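Local coordinates for substrate binding periplasmic protein (Ralstonia solanacearum, PDB 3LOP) that binds leucine between two alpha/beta lobes and probably serves as the periplasmic receptor of an amino-acid uptake system, at residues A[17-20]-A[21-25]; A[121-124]-A[125-129]; A[230-233]-A[234-237]; A[261-264]-A[265-268]. All coordinates share one frame; numbering follows the deposited sequence.

Interaction 1. Residues A[17-20]-A[21-25]; sequences SQAV and TGRAL. With LEU (leucine), chain B.
Between Gln18 and Ala24 the backbone turns from loop into helix, with Gly22 N bonded to Gln18 O (3.0 Å), Arg23 N to Ala19 O (2.9 Å) and Ala24 N to Val20 O in i to i+4 steps. This is the N-terminal turn of helix 19-38, the crossover helix of the beta-alpha-beta unit formed with strands 6-12 and 47-53, and Gln18 occupies its N-cap position. Gln18 O also takes a weak bond from Thr21 N, so one carbonyl receives two amides of the first turn.

The Gln18 side chain works on the ligand instead of the helix. It bends at chi2 (-82°), and the chains of Gln18 and Thr21 run alongside each other, with Gln18 OE1 3.5 Å from Thr21 OG1. Its other amide atom, NE2, donates an almost straight bond to the carboxylate oxygen O of the bound leucine (2.8 Å, 172°). The ligand is also hydrogen-bonded to Arg285 and to the carbonyl of Ala106.

Along another side of the helix, Arg23 stretches from CG to NE back past the Ala19 carbonyl. Its NE is bonded to the Leu14 carbonyl, which ties the helix start to the loop after strand 6-12. Over one face of the guanidinium, near the margin of the group, sits the methyl of Ala19, with CB 3.4 Å from Arg23 NH2.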
# COMPACT_ATOMS: atom_id res chain seq x y z
N SER A 17 -10.00 -2.59 -12.44
CA SER A 17 -10.49 -2.03 -11.18
C SER A 17 -9.43 -1.39 -10.27
O SER A 17 -9.73 -0.46 -9.52
CB SER A 17 -11.23 -3.11 -10.39
OG SER A 17 -11.75 -2.58 -9.19
N GLN A 18 -8.21 -1.90 -10.34
CA GLN A 18 -7.12 -1.40 -9.52
C GLN A 18 -6.18 -0.43 -10.23
O GLN A 18 -5.14 -0.07 -9.69
CB GLN A 18 -6.31 -2.58 -8.98
CG GLN A 18 -6.92 -3.26 -7.78
CD GLN A 18 -6.62 -2.53 -6.49
OE1 GLN A 18 -7.04 -1.39 -6.29
NE2 GLN A 18 -5.88 -3.18 -5.61
N ALA A 19 -6.56 -0.01 -11.43
CA ALA A 19 -5.73 0.90 -12.22
C ALA A 19 -5.31 2.17 -11.47
O ALA A 19 -4.16 2.60 -11.57
CB ALA A 19 -6.45 1.28 -13.51
N VAL A 20 -6.24 2.77 -10.73
CA VAL A 20 -5.92 3.99 -10.01
C VAL A 20 -4.76 3.79 -9.04
O VAL A 20 -3.87 4.63 -8.94
CB VAL A 20 -7.16 4.51 -9.24
CG1 VAL A 20 -7.59 3.50 -8.19
CG2 VAL A 20 -6.84 5.86 -8.60
N THR A 21 -4.77 2.66 -8.35
CA THR A 21 -3.73 2.34 -7.38
C THR A 21 -2.39 2.01 -8.06
O THR A 21 -1.35 2.54 -7.68
CB THR A 21 -4.16 1.17 -6.48
OG1 THR A 21 -5.27 1.58 -5.68
CG2 THR A 21 -3.02 0.73 -5.58
N GLY A 22 -2.44 1.14 -9.06
CA GLY A 22 -1.22 0.76 -9.76
C GLY A 22 -0.55 1.94 -10.45
O GLY A 22 0.67 2.09 -10.39
N ARG A 23 -1.35 2.78 -11.10
CA ARG A 23 -0.81 3.94 -11.80
C ARG A 23 -0.11 4.88 -10.83
O ARG A 23 0.93 5.45 -11.15
CB ARG A 23 -1.92 4.70 -12.53
CG ARG A 23 -2.59 3.93 -13.64
CD ARG A 23 -3.81 4.69 -14.12
NE ARG A 23 -4.63 3.89 -15.03
CZ ARG A 23 -5.89 4.19 -15.35
NH1 ARG A 23 -6.46 5.27 -14.83
NH2 ARG A 23 -6.57 3.41 -16.17
N ALA A 24 -0.69 5.04 -9.64
CA ALA A 24 -0.11 5.93 -8.63
C ALA A 24 1.23 5.41 -8.10
O ALA A 24 2.18 6.17 -7.95
CB ALA A 24 -1.08 6.13 -7.48
N LEU A 25 1.29 4.12 -7.81
CA LEU A 25 2.53 3.52 -7.32
C LEU A 25 3.62 3.64 -8.38
O LEU A 25 4.76 3.97 -8.08
CB LEU A 25 2.30 2.06 -6.95
CG LEU A 25 1.46 1.87 -5.68
CD1 LEU A 25 0.89 0.47 -5.65
CD2 LEU A 25 2.32 2.13 -4.45
N LEU B . -2.21 -4.26 -2.44
CA LEU B . -3.66 -3.98 -2.56
C LEU B . -3.90 -2.49 -2.67
O LEU B . -4.98 -2.12 -3.17
CB LEU B . -4.39 -4.53 -1.35
CG LEU B . -3.87 -5.96 -1.15
CD1 LEU B . -3.70 -6.25 0.27
CD2 LEU B . -4.79 -6.92 -1.79
OXT LEU B . -3.01 -1.72 -2.24

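Interaction 2. Residues A[121-124]-A[125-129]; sequences IKAS and YQQEI. With LEU (leucine), chain B.
A serine N-cap joins residues 121-124 to residues 125-129, where the loop after strand 118-119 turns into helix 125-138 beside the leucine and magnesium sites. The cap is carried by Ser124: its OG accepts from Gln127 N (3.2 Å, 157°), while its carbonyl receives Glu128 N at 3.1 Å. With chi1 at 75°, OG lies between the backbone N and the carbonyl carbon of its own residue, a placement that turns it back over the first helical turn.

Charge is handled through a water. Lys122 NZ and Glu128 OE2 stay 4.3 Å apart, too far for a salt bridge, and a water fills the interval. It accepts from Lys122 NZ at 2.7 Å and donates to both Glu128 OE2 (2.6 Å) and the carbonyl of Ala123. Ser229 is a further partner, hydrogen-bonded to Glu128 OE2 and more weakly to Lys122 NZ. The lysine and glutamate charges would be expected to stabilise each other across this bridge.

Tyr125, the first helical residue, places its ring beside the ligand. Lys122 crosses the tyrosine obliquely, NZ lying 4.0 Å from Tyr125 CE1. Lys122, Tyr125 and Ala106 make up the magnesium site. Around this junction, Leu153 of helix 152-166 touches Tyr125, Val161 of that helix packs on Ile129, and helix 284-303 approaches from the loop side, with Val295 against Ile121 and Glu288 against Lys122.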
# COMPACT_ATOMS: atom_id res chain seq x y z
N ILE A 121 7.91 -2.53 3.74
CA ILE A 121 8.32 -1.27 4.34
C ILE A 121 7.28 -0.74 5.32
O ILE A 121 7.56 -0.59 6.51
CB ILE A 121 8.56 -0.19 3.25
CG1 ILE A 121 9.78 -0.58 2.40
CG2 ILE A 121 8.75 1.18 3.89
CD1 ILE A 121 10.04 0.37 1.23
N LYS A 122 6.07 -0.49 4.84
CA LYS A 122 5.03 0.06 5.69
C LYS A 122 4.53 -0.84 6.81
O LYS A 122 4.58 -2.08 6.72
CB LYS A 122 3.85 0.53 4.84
CG LYS A 122 3.05 -0.57 4.18
CD LYS A 122 2.28 -0.00 2.99
CE LYS A 122 1.33 -1.01 2.38
NZ LYS A 122 0.03 -1.05 3.11
N ALA A 123 4.07 -0.21 7.89
CA ALA A 123 3.51 -0.93 9.03
C ALA A 123 2.43 -1.85 8.46
O ALA A 123 1.76 -1.49 7.49
CB ALA A 123 2.92 0.05 10.03
N SER A 124 2.27 -3.01 9.07
CA SER A 124 1.32 -4.03 8.61
C SER A 124 -0.17 -3.77 8.82
O SER A 124 -0.56 -2.89 9.58
CB SER A 124 1.66 -5.36 9.29
OG SER A 124 1.22 -5.34 10.64
N TYR A 125 -0.99 -4.57 8.14
CA TYR A 125 -2.44 -4.46 8.27
C TYR A 125 -2.85 -4.76 9.70
O TYR A 125 -3.77 -4.13 10.23
CB TYR A 125 -3.17 -5.44 7.35
CG TYR A 125 -3.12 -5.11 5.88
CD1 TYR A 125 -3.00 -3.79 5.44
CD2 TYR A 125 -3.27 -6.11 4.92
CE1 TYR A 125 -3.03 -3.48 4.08
CE2 TYR A 125 -3.30 -5.82 3.57
CZ TYR A 125 -3.18 -4.50 3.15
OH TYR A 125 -3.20 -4.19 1.81
N GLN A 126 -2.18 -5.72 10.33
CA GLN A 126 -2.52 -6.07 11.71
C GLN A 126 -2.26 -4.89 12.64
O GLN A 126 -3.02 -4.64 13.56
CB GLN A 126 -1.73 -7.29 12.18
CG GLN A 126 -2.22 -7.87 13.51
CD GLN A 126 -3.68 -8.28 13.46
OE1 GLN A 126 -4.08 -9.10 12.62
NE2 GLN A 126 -4.49 -7.73 14.36
N GLN A 127 -1.17 -4.15 12.39
CA GLN A 127 -0.87 -2.99 13.21
C GLN A 127 -1.96 -1.94 13.01
O GLN A 127 -2.40 -1.31 13.97
CB GLN A 127 0.49 -2.39 12.85
CG GLN A 127 1.68 -3.27 13.19
CD GLN A 127 3.00 -2.57 12.91
OE1 GLN A 127 3.43 -1.70 13.68
NE2 GLN A 127 3.63 -2.92 11.80
N GLU A 128 -2.40 -1.77 11.77
CA GLU A 128 -3.45 -0.81 11.44
C GLU A 128 -4.75 -1.19 12.14
O GLU A 128 -5.41 -0.36 12.77
CB GLU A 128 -3.72 -0.79 9.93
CG GLU A 128 -2.61 -0.20 9.06
CD GLU A 128 -3.03 -0.13 7.60
OE1 GLU A 128 -4.11 0.44 7.33
OE2 GLU A 128 -2.30 -0.64 6.73
N ILE A 129 -5.11 -2.47 12.03
CA ILE A 129 -6.33 -2.98 12.63
C ILE A 129 -6.31 -2.86 14.15
O ILE A 129 -7.28 -2.40 14.76
CB ILE A 129 -6.57 -4.45 12.21
CG1 ILE A 129 -6.85 -4.50 10.70
CG2 ILE A 129 -7.74 -5.05 12.98
CD1 ILE A 129 -6.93 -5.89 10.12
N LEU B . -2.21 -4.26 -2.44
CA LEU B . -3.66 -3.98 -2.56
C LEU B . -3.90 -2.49 -2.67
O LEU B . -4.98 -2.12 -3.17
CB LEU B . -4.39 -4.53 -1.35
CG LEU B . -3.87 -5.96 -1.15
CD1 LEU B . -3.70 -6.25 0.27
CD2 LEU B . -4.79 -6.92 -1.79
OXT LEU B . -3.01 -1.72 -2.24
O HOH W 1 -0.18 -1.82 5.69

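Interaction 3. Residues A[230-233]-A[234-237]; sequences SIDP and GILQ. With LEU (leucine), chain B.
Asp232 and Gly234 make the capping bond of this helix start. Gly234 N donates to Asp232 OD1 over 2.8 Å, meeting the oxygen nearly along its C-O axis, although the angle at the hydrogen is bent to 141°. The first torsion, with CG opposite the backbone N (chi1 -171°), brings the carboxylate round to the amide. Its other oxygen, OD2, accepts from the backbone N of Arg285, so one carboxylate serves the starts of helices 233-240 and 284-303. Amides at two helix starts would be expected to stabilise its negative charge.

Backbone bonds continue the turn. Leu236 N reaches Asp232 O at 2.9 Å, and Gln237 N reaches Pro233 O at 3.1 Å.

Apolar contacts lie beside the polar ones. Ile235 crosses Asp232 at about a right angle, bringing its CD1 to 3.6 Å from Asp232 CB. Leu236 CD2 meets Ile231 CG2 at 4.0 Å, and from helix 206-218 Ala209 touches Ile231 and Ala210 touches Leu236.

Two residues before the cap, Ser230 CB packs 3.8 Å from CB of the bound leucine, while Ser230 OG bonds to the Ala204 carbonyl. The arrangement is an aspartate N-cap with proline at the first helical position, in a loop whose Ser230 lines the amino-acid pocket of a periplasmic binding protein.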
# COMPACT_ATOMS: atom_id res chain seq x y z
N SER A 230 -4.92 0.31 2.10
CA SER A 230 -5.07 -0.11 0.71
C SER A 230 -6.06 0.85 0.06
O SER A 230 -6.25 0.85 -1.15
CB SER A 230 -5.61 -1.54 0.66
OG SER A 230 -6.76 -1.68 1.49
N ILE A 231 -6.70 1.67 0.90
CA ILE A 231 -7.68 2.65 0.44
C ILE A 231 -7.14 4.08 0.62
O ILE A 231 -7.12 4.61 1.72
CB ILE A 231 -8.98 2.52 1.25
CG1 ILE A 231 -9.53 1.10 1.11
CG2 ILE A 231 -10.00 3.55 0.76
CD1 ILE A 231 -10.60 0.74 2.12
N ASP A 232 -6.71 4.68 -0.48
CA ASP A 232 -6.18 6.04 -0.46
C ASP A 232 -7.34 6.99 -0.15
O ASP A 232 -8.30 7.07 -0.92
CB ASP A 232 -5.58 6.37 -1.82
CG ASP A 232 -4.81 7.68 -1.83
OD1 ASP A 232 -5.33 8.67 -1.29
OD2 ASP A 232 -3.70 7.70 -2.39
N PRO A 233 -7.28 7.71 0.99
CA PRO A 233 -8.38 8.62 1.33
C PRO A 233 -8.61 9.72 0.30
O PRO A 233 -9.72 10.26 0.20
CB PRO A 233 -7.96 9.16 2.70
CG PRO A 233 -6.47 9.13 2.63
CD PRO A 233 -6.19 7.79 1.98
N GLY A 234 -7.57 10.06 -0.45
CA GLY A 234 -7.69 11.09 -1.46
C GLY A 234 -8.58 10.59 -2.58
O GLY A 234 -9.48 11.28 -3.04
N ILE A 235 -8.32 9.36 -3.01
CA ILE A 235 -9.10 8.74 -4.08
C ILE A 235 -10.51 8.46 -3.58
O ILE A 235 -11.49 8.67 -4.30
CB ILE A 235 -8.47 7.40 -4.51
CG1 ILE A 235 -7.03 7.61 -4.95
CG2 ILE A 235 -9.30 6.77 -5.62
CD1 ILE A 235 -6.30 6.33 -5.31
N LEU A 236 -10.62 8.01 -2.34
CA LEU A 236 -11.91 7.69 -1.75
C LEU A 236 -12.88 8.87 -1.77
O LEU A 236 -14.02 8.74 -2.22
CB LEU A 236 -11.72 7.21 -0.31
CG LEU A 236 -12.97 6.77 0.46
CD1 LEU A 236 -13.63 5.60 -0.24
CD2 LEU A 236 -12.60 6.38 1.88
N GLN A 237 -12.43 10.03 -1.30
CA GLN A 237 -13.31 11.19 -1.28
C GLN A 237 -13.65 11.69 -2.69
O GLN A 237 -14.73 12.22 -2.92
CB GLN A 237 -12.71 12.32 -0.43
CG GLN A 237 -11.45 12.95 -0.97
CD GLN A 237 -10.87 13.97 0.00
OE1 GLN A 237 -10.15 13.61 0.94
NE2 GLN A 237 -11.20 15.23 -0.20
N LEU B . -2.21 -4.26 -2.44
CA LEU B . -3.66 -3.98 -2.56
C LEU B . -3.90 -2.49 -2.67
O LEU B . -4.98 -2.12 -3.17
CB LEU B . -4.39 -4.53 -1.35
CG LEU B . -3.87 -5.96 -1.15
CD1 LEU B . -3.70 -6.25 0.27
CD2 LEU B . -4.79 -6.92 -1.79
OXT LEU B . -3.01 -1.72 -2.24

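Interaction 4. Residues A[261-264]-A[265-268]; sequences VNPV and IREF
Arg266 folds back over the start of helix 263-275 to reach residues 261-263. Its CB lies 3.6 Å from Asn262 O, the carbonyl that its own backbone N binds, and CG passes the same oxygen. CD then approaches the Val261 carbonyl, and a bend at chi3 (-77°) delivers NE as a donor to Val261 O (3.0 Å, 150°). The donor stands above the plane of that carbonyl, 48° out of it. Beyond NE, CZ comes to 4.0 Å from Pro263 CA, which covers one guanidinium face toward its margin, and NH2 ends 3.6 Å from Pro263 CG.

Asn262 caps this same N-terminal end: OD1 accepts from Ile265 N at 3.2 Å, in the carbonyl plane and on a lone pair, and more weakly from Val264 N. Ile265 CG1 lies across this amide, 3.7 Å from OD1.

Further along, Glu267 forms a salt bridge with Lys294 of helix 284-303 and a hydrogen bond with Trp35 of helix 19-38, while the Phe268 ring meets that of Phe290. At the helix start, the cap serves first-turn amides, which have no i-4 carbonyl within the helix, and the arginine holds the carbonyl just before it.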
# COMPACT_ATOMS: atom_id res chain seq x y z
N VAL A 261 4.80 20.44 4.70
CA VAL A 261 6.14 20.70 5.23
C VAL A 261 6.95 19.44 5.53
O VAL A 261 8.15 19.53 5.79
CB VAL A 261 6.11 21.57 6.52
CG1 VAL A 261 5.46 22.91 6.22
CG2 VAL A 261 5.39 20.84 7.63
N ASN A 262 6.32 18.28 5.50
CA ASN A 262 7.05 17.04 5.75
C ASN A 262 8.15 16.92 4.69
O ASN A 262 7.90 17.12 3.51
CB ASN A 262 6.10 15.85 5.68
CG ASN A 262 6.83 14.52 5.71
OD1 ASN A 262 7.32 14.05 4.69
ND2 ASN A 262 6.91 13.92 6.89
N PRO A 263 9.39 16.61 5.11
CA PRO A 263 10.51 16.48 4.17
C PRO A 263 10.29 15.58 2.95
O PRO A 263 10.72 15.92 1.85
CB PRO A 263 11.65 15.96 5.05
CG PRO A 263 11.35 16.61 6.37
CD PRO A 263 9.85 16.44 6.50
N VAL A 264 9.63 14.44 3.14
CA VAL A 264 9.39 13.55 2.02
C VAL A 264 8.40 14.19 1.04
O VAL A 264 8.59 14.12 -0.18
CB VAL A 264 8.82 12.19 2.49
CG1 VAL A 264 8.51 11.30 1.29
CG2 VAL A 264 9.84 11.49 3.39
N ILE A 265 7.37 14.83 1.57
CA ILE A 265 6.37 15.48 0.74
C ILE A 265 7.02 16.65 0.00
O ILE A 265 6.74 16.89 -1.17
CB ILE A 265 5.17 15.97 1.58
CG1 ILE A 265 4.54 14.78 2.32
CG2 ILE A 265 4.14 16.65 0.69
CD1 ILE A 265 4.16 13.60 1.42
N ARG A 266 7.91 17.36 0.69
CA ARG A 266 8.59 18.47 0.04
C ARG A 266 9.47 17.95 -1.09
O ARG A 266 9.50 18.54 -2.17
CB ARG A 266 9.42 19.28 1.05
CG ARG A 266 8.56 20.27 1.83
CD ARG A 266 9.37 21.31 2.60
NE ARG A 266 9.96 20.78 3.82
CZ ARG A 266 11.24 20.43 3.95
NH1 ARG A 266 12.06 20.54 2.91
NH2 ARG A 266 11.69 19.98 5.11
N GLU A 267 10.17 16.84 -0.87
CA GLU A 267 11.01 16.29 -1.93
C GLU A 267 10.16 15.82 -3.11
O GLU A 267 10.55 15.99 -4.27
CB GLU A 267 11.88 15.13 -1.42
CG GLU A 267 12.96 14.75 -2.45
CD GLU A 267 13.78 13.53 -2.08
OE1 GLU A 267 13.54 12.93 -1.01
OE2 GLU A 267 14.67 13.17 -2.89
N PHE A 268 9.00 15.24 -2.81
CA PHE A 268 8.10 14.77 -3.85
C PHE A 268 7.68 15.95 -4.73
O PHE A 268 7.73 15.86 -5.95
CB PHE A 268 6.87 14.10 -3.22
CG PHE A 268 5.94 13.46 -4.22
CD1 PHE A 268 5.10 14.25 -5.01
CD2 PHE A 268 5.88 12.08 -4.35
CE1 PHE A 268 4.21 13.65 -5.92
CE2 PHE A 268 5.00 11.48 -5.25
CZ PHE A 268 4.17 12.27 -6.04

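All four contacts form helix starts, but the N-cap side chains are used in two ways. In interaction 1 the capping glutamine reaches for the ligand, whereas interactions 2, 3 and 4 use serine, aspartate and asparagine to hold amides of the helix. All four are partly buried; the first three border the leucine, while interaction 4, centred about 19 Å from the chain centre, includes exposed Val261 and Arg266. Interactions 1 and 3 meet directly, Val20 CG2 lying 3.4 Å from Ile235 CD1, and Tyr125 OH of interaction 2 lies 3.8 Å from Ser230 CB of interaction 3. Helix 284-303 touches all four, giving the pocket and the outlying helix a common neighbour.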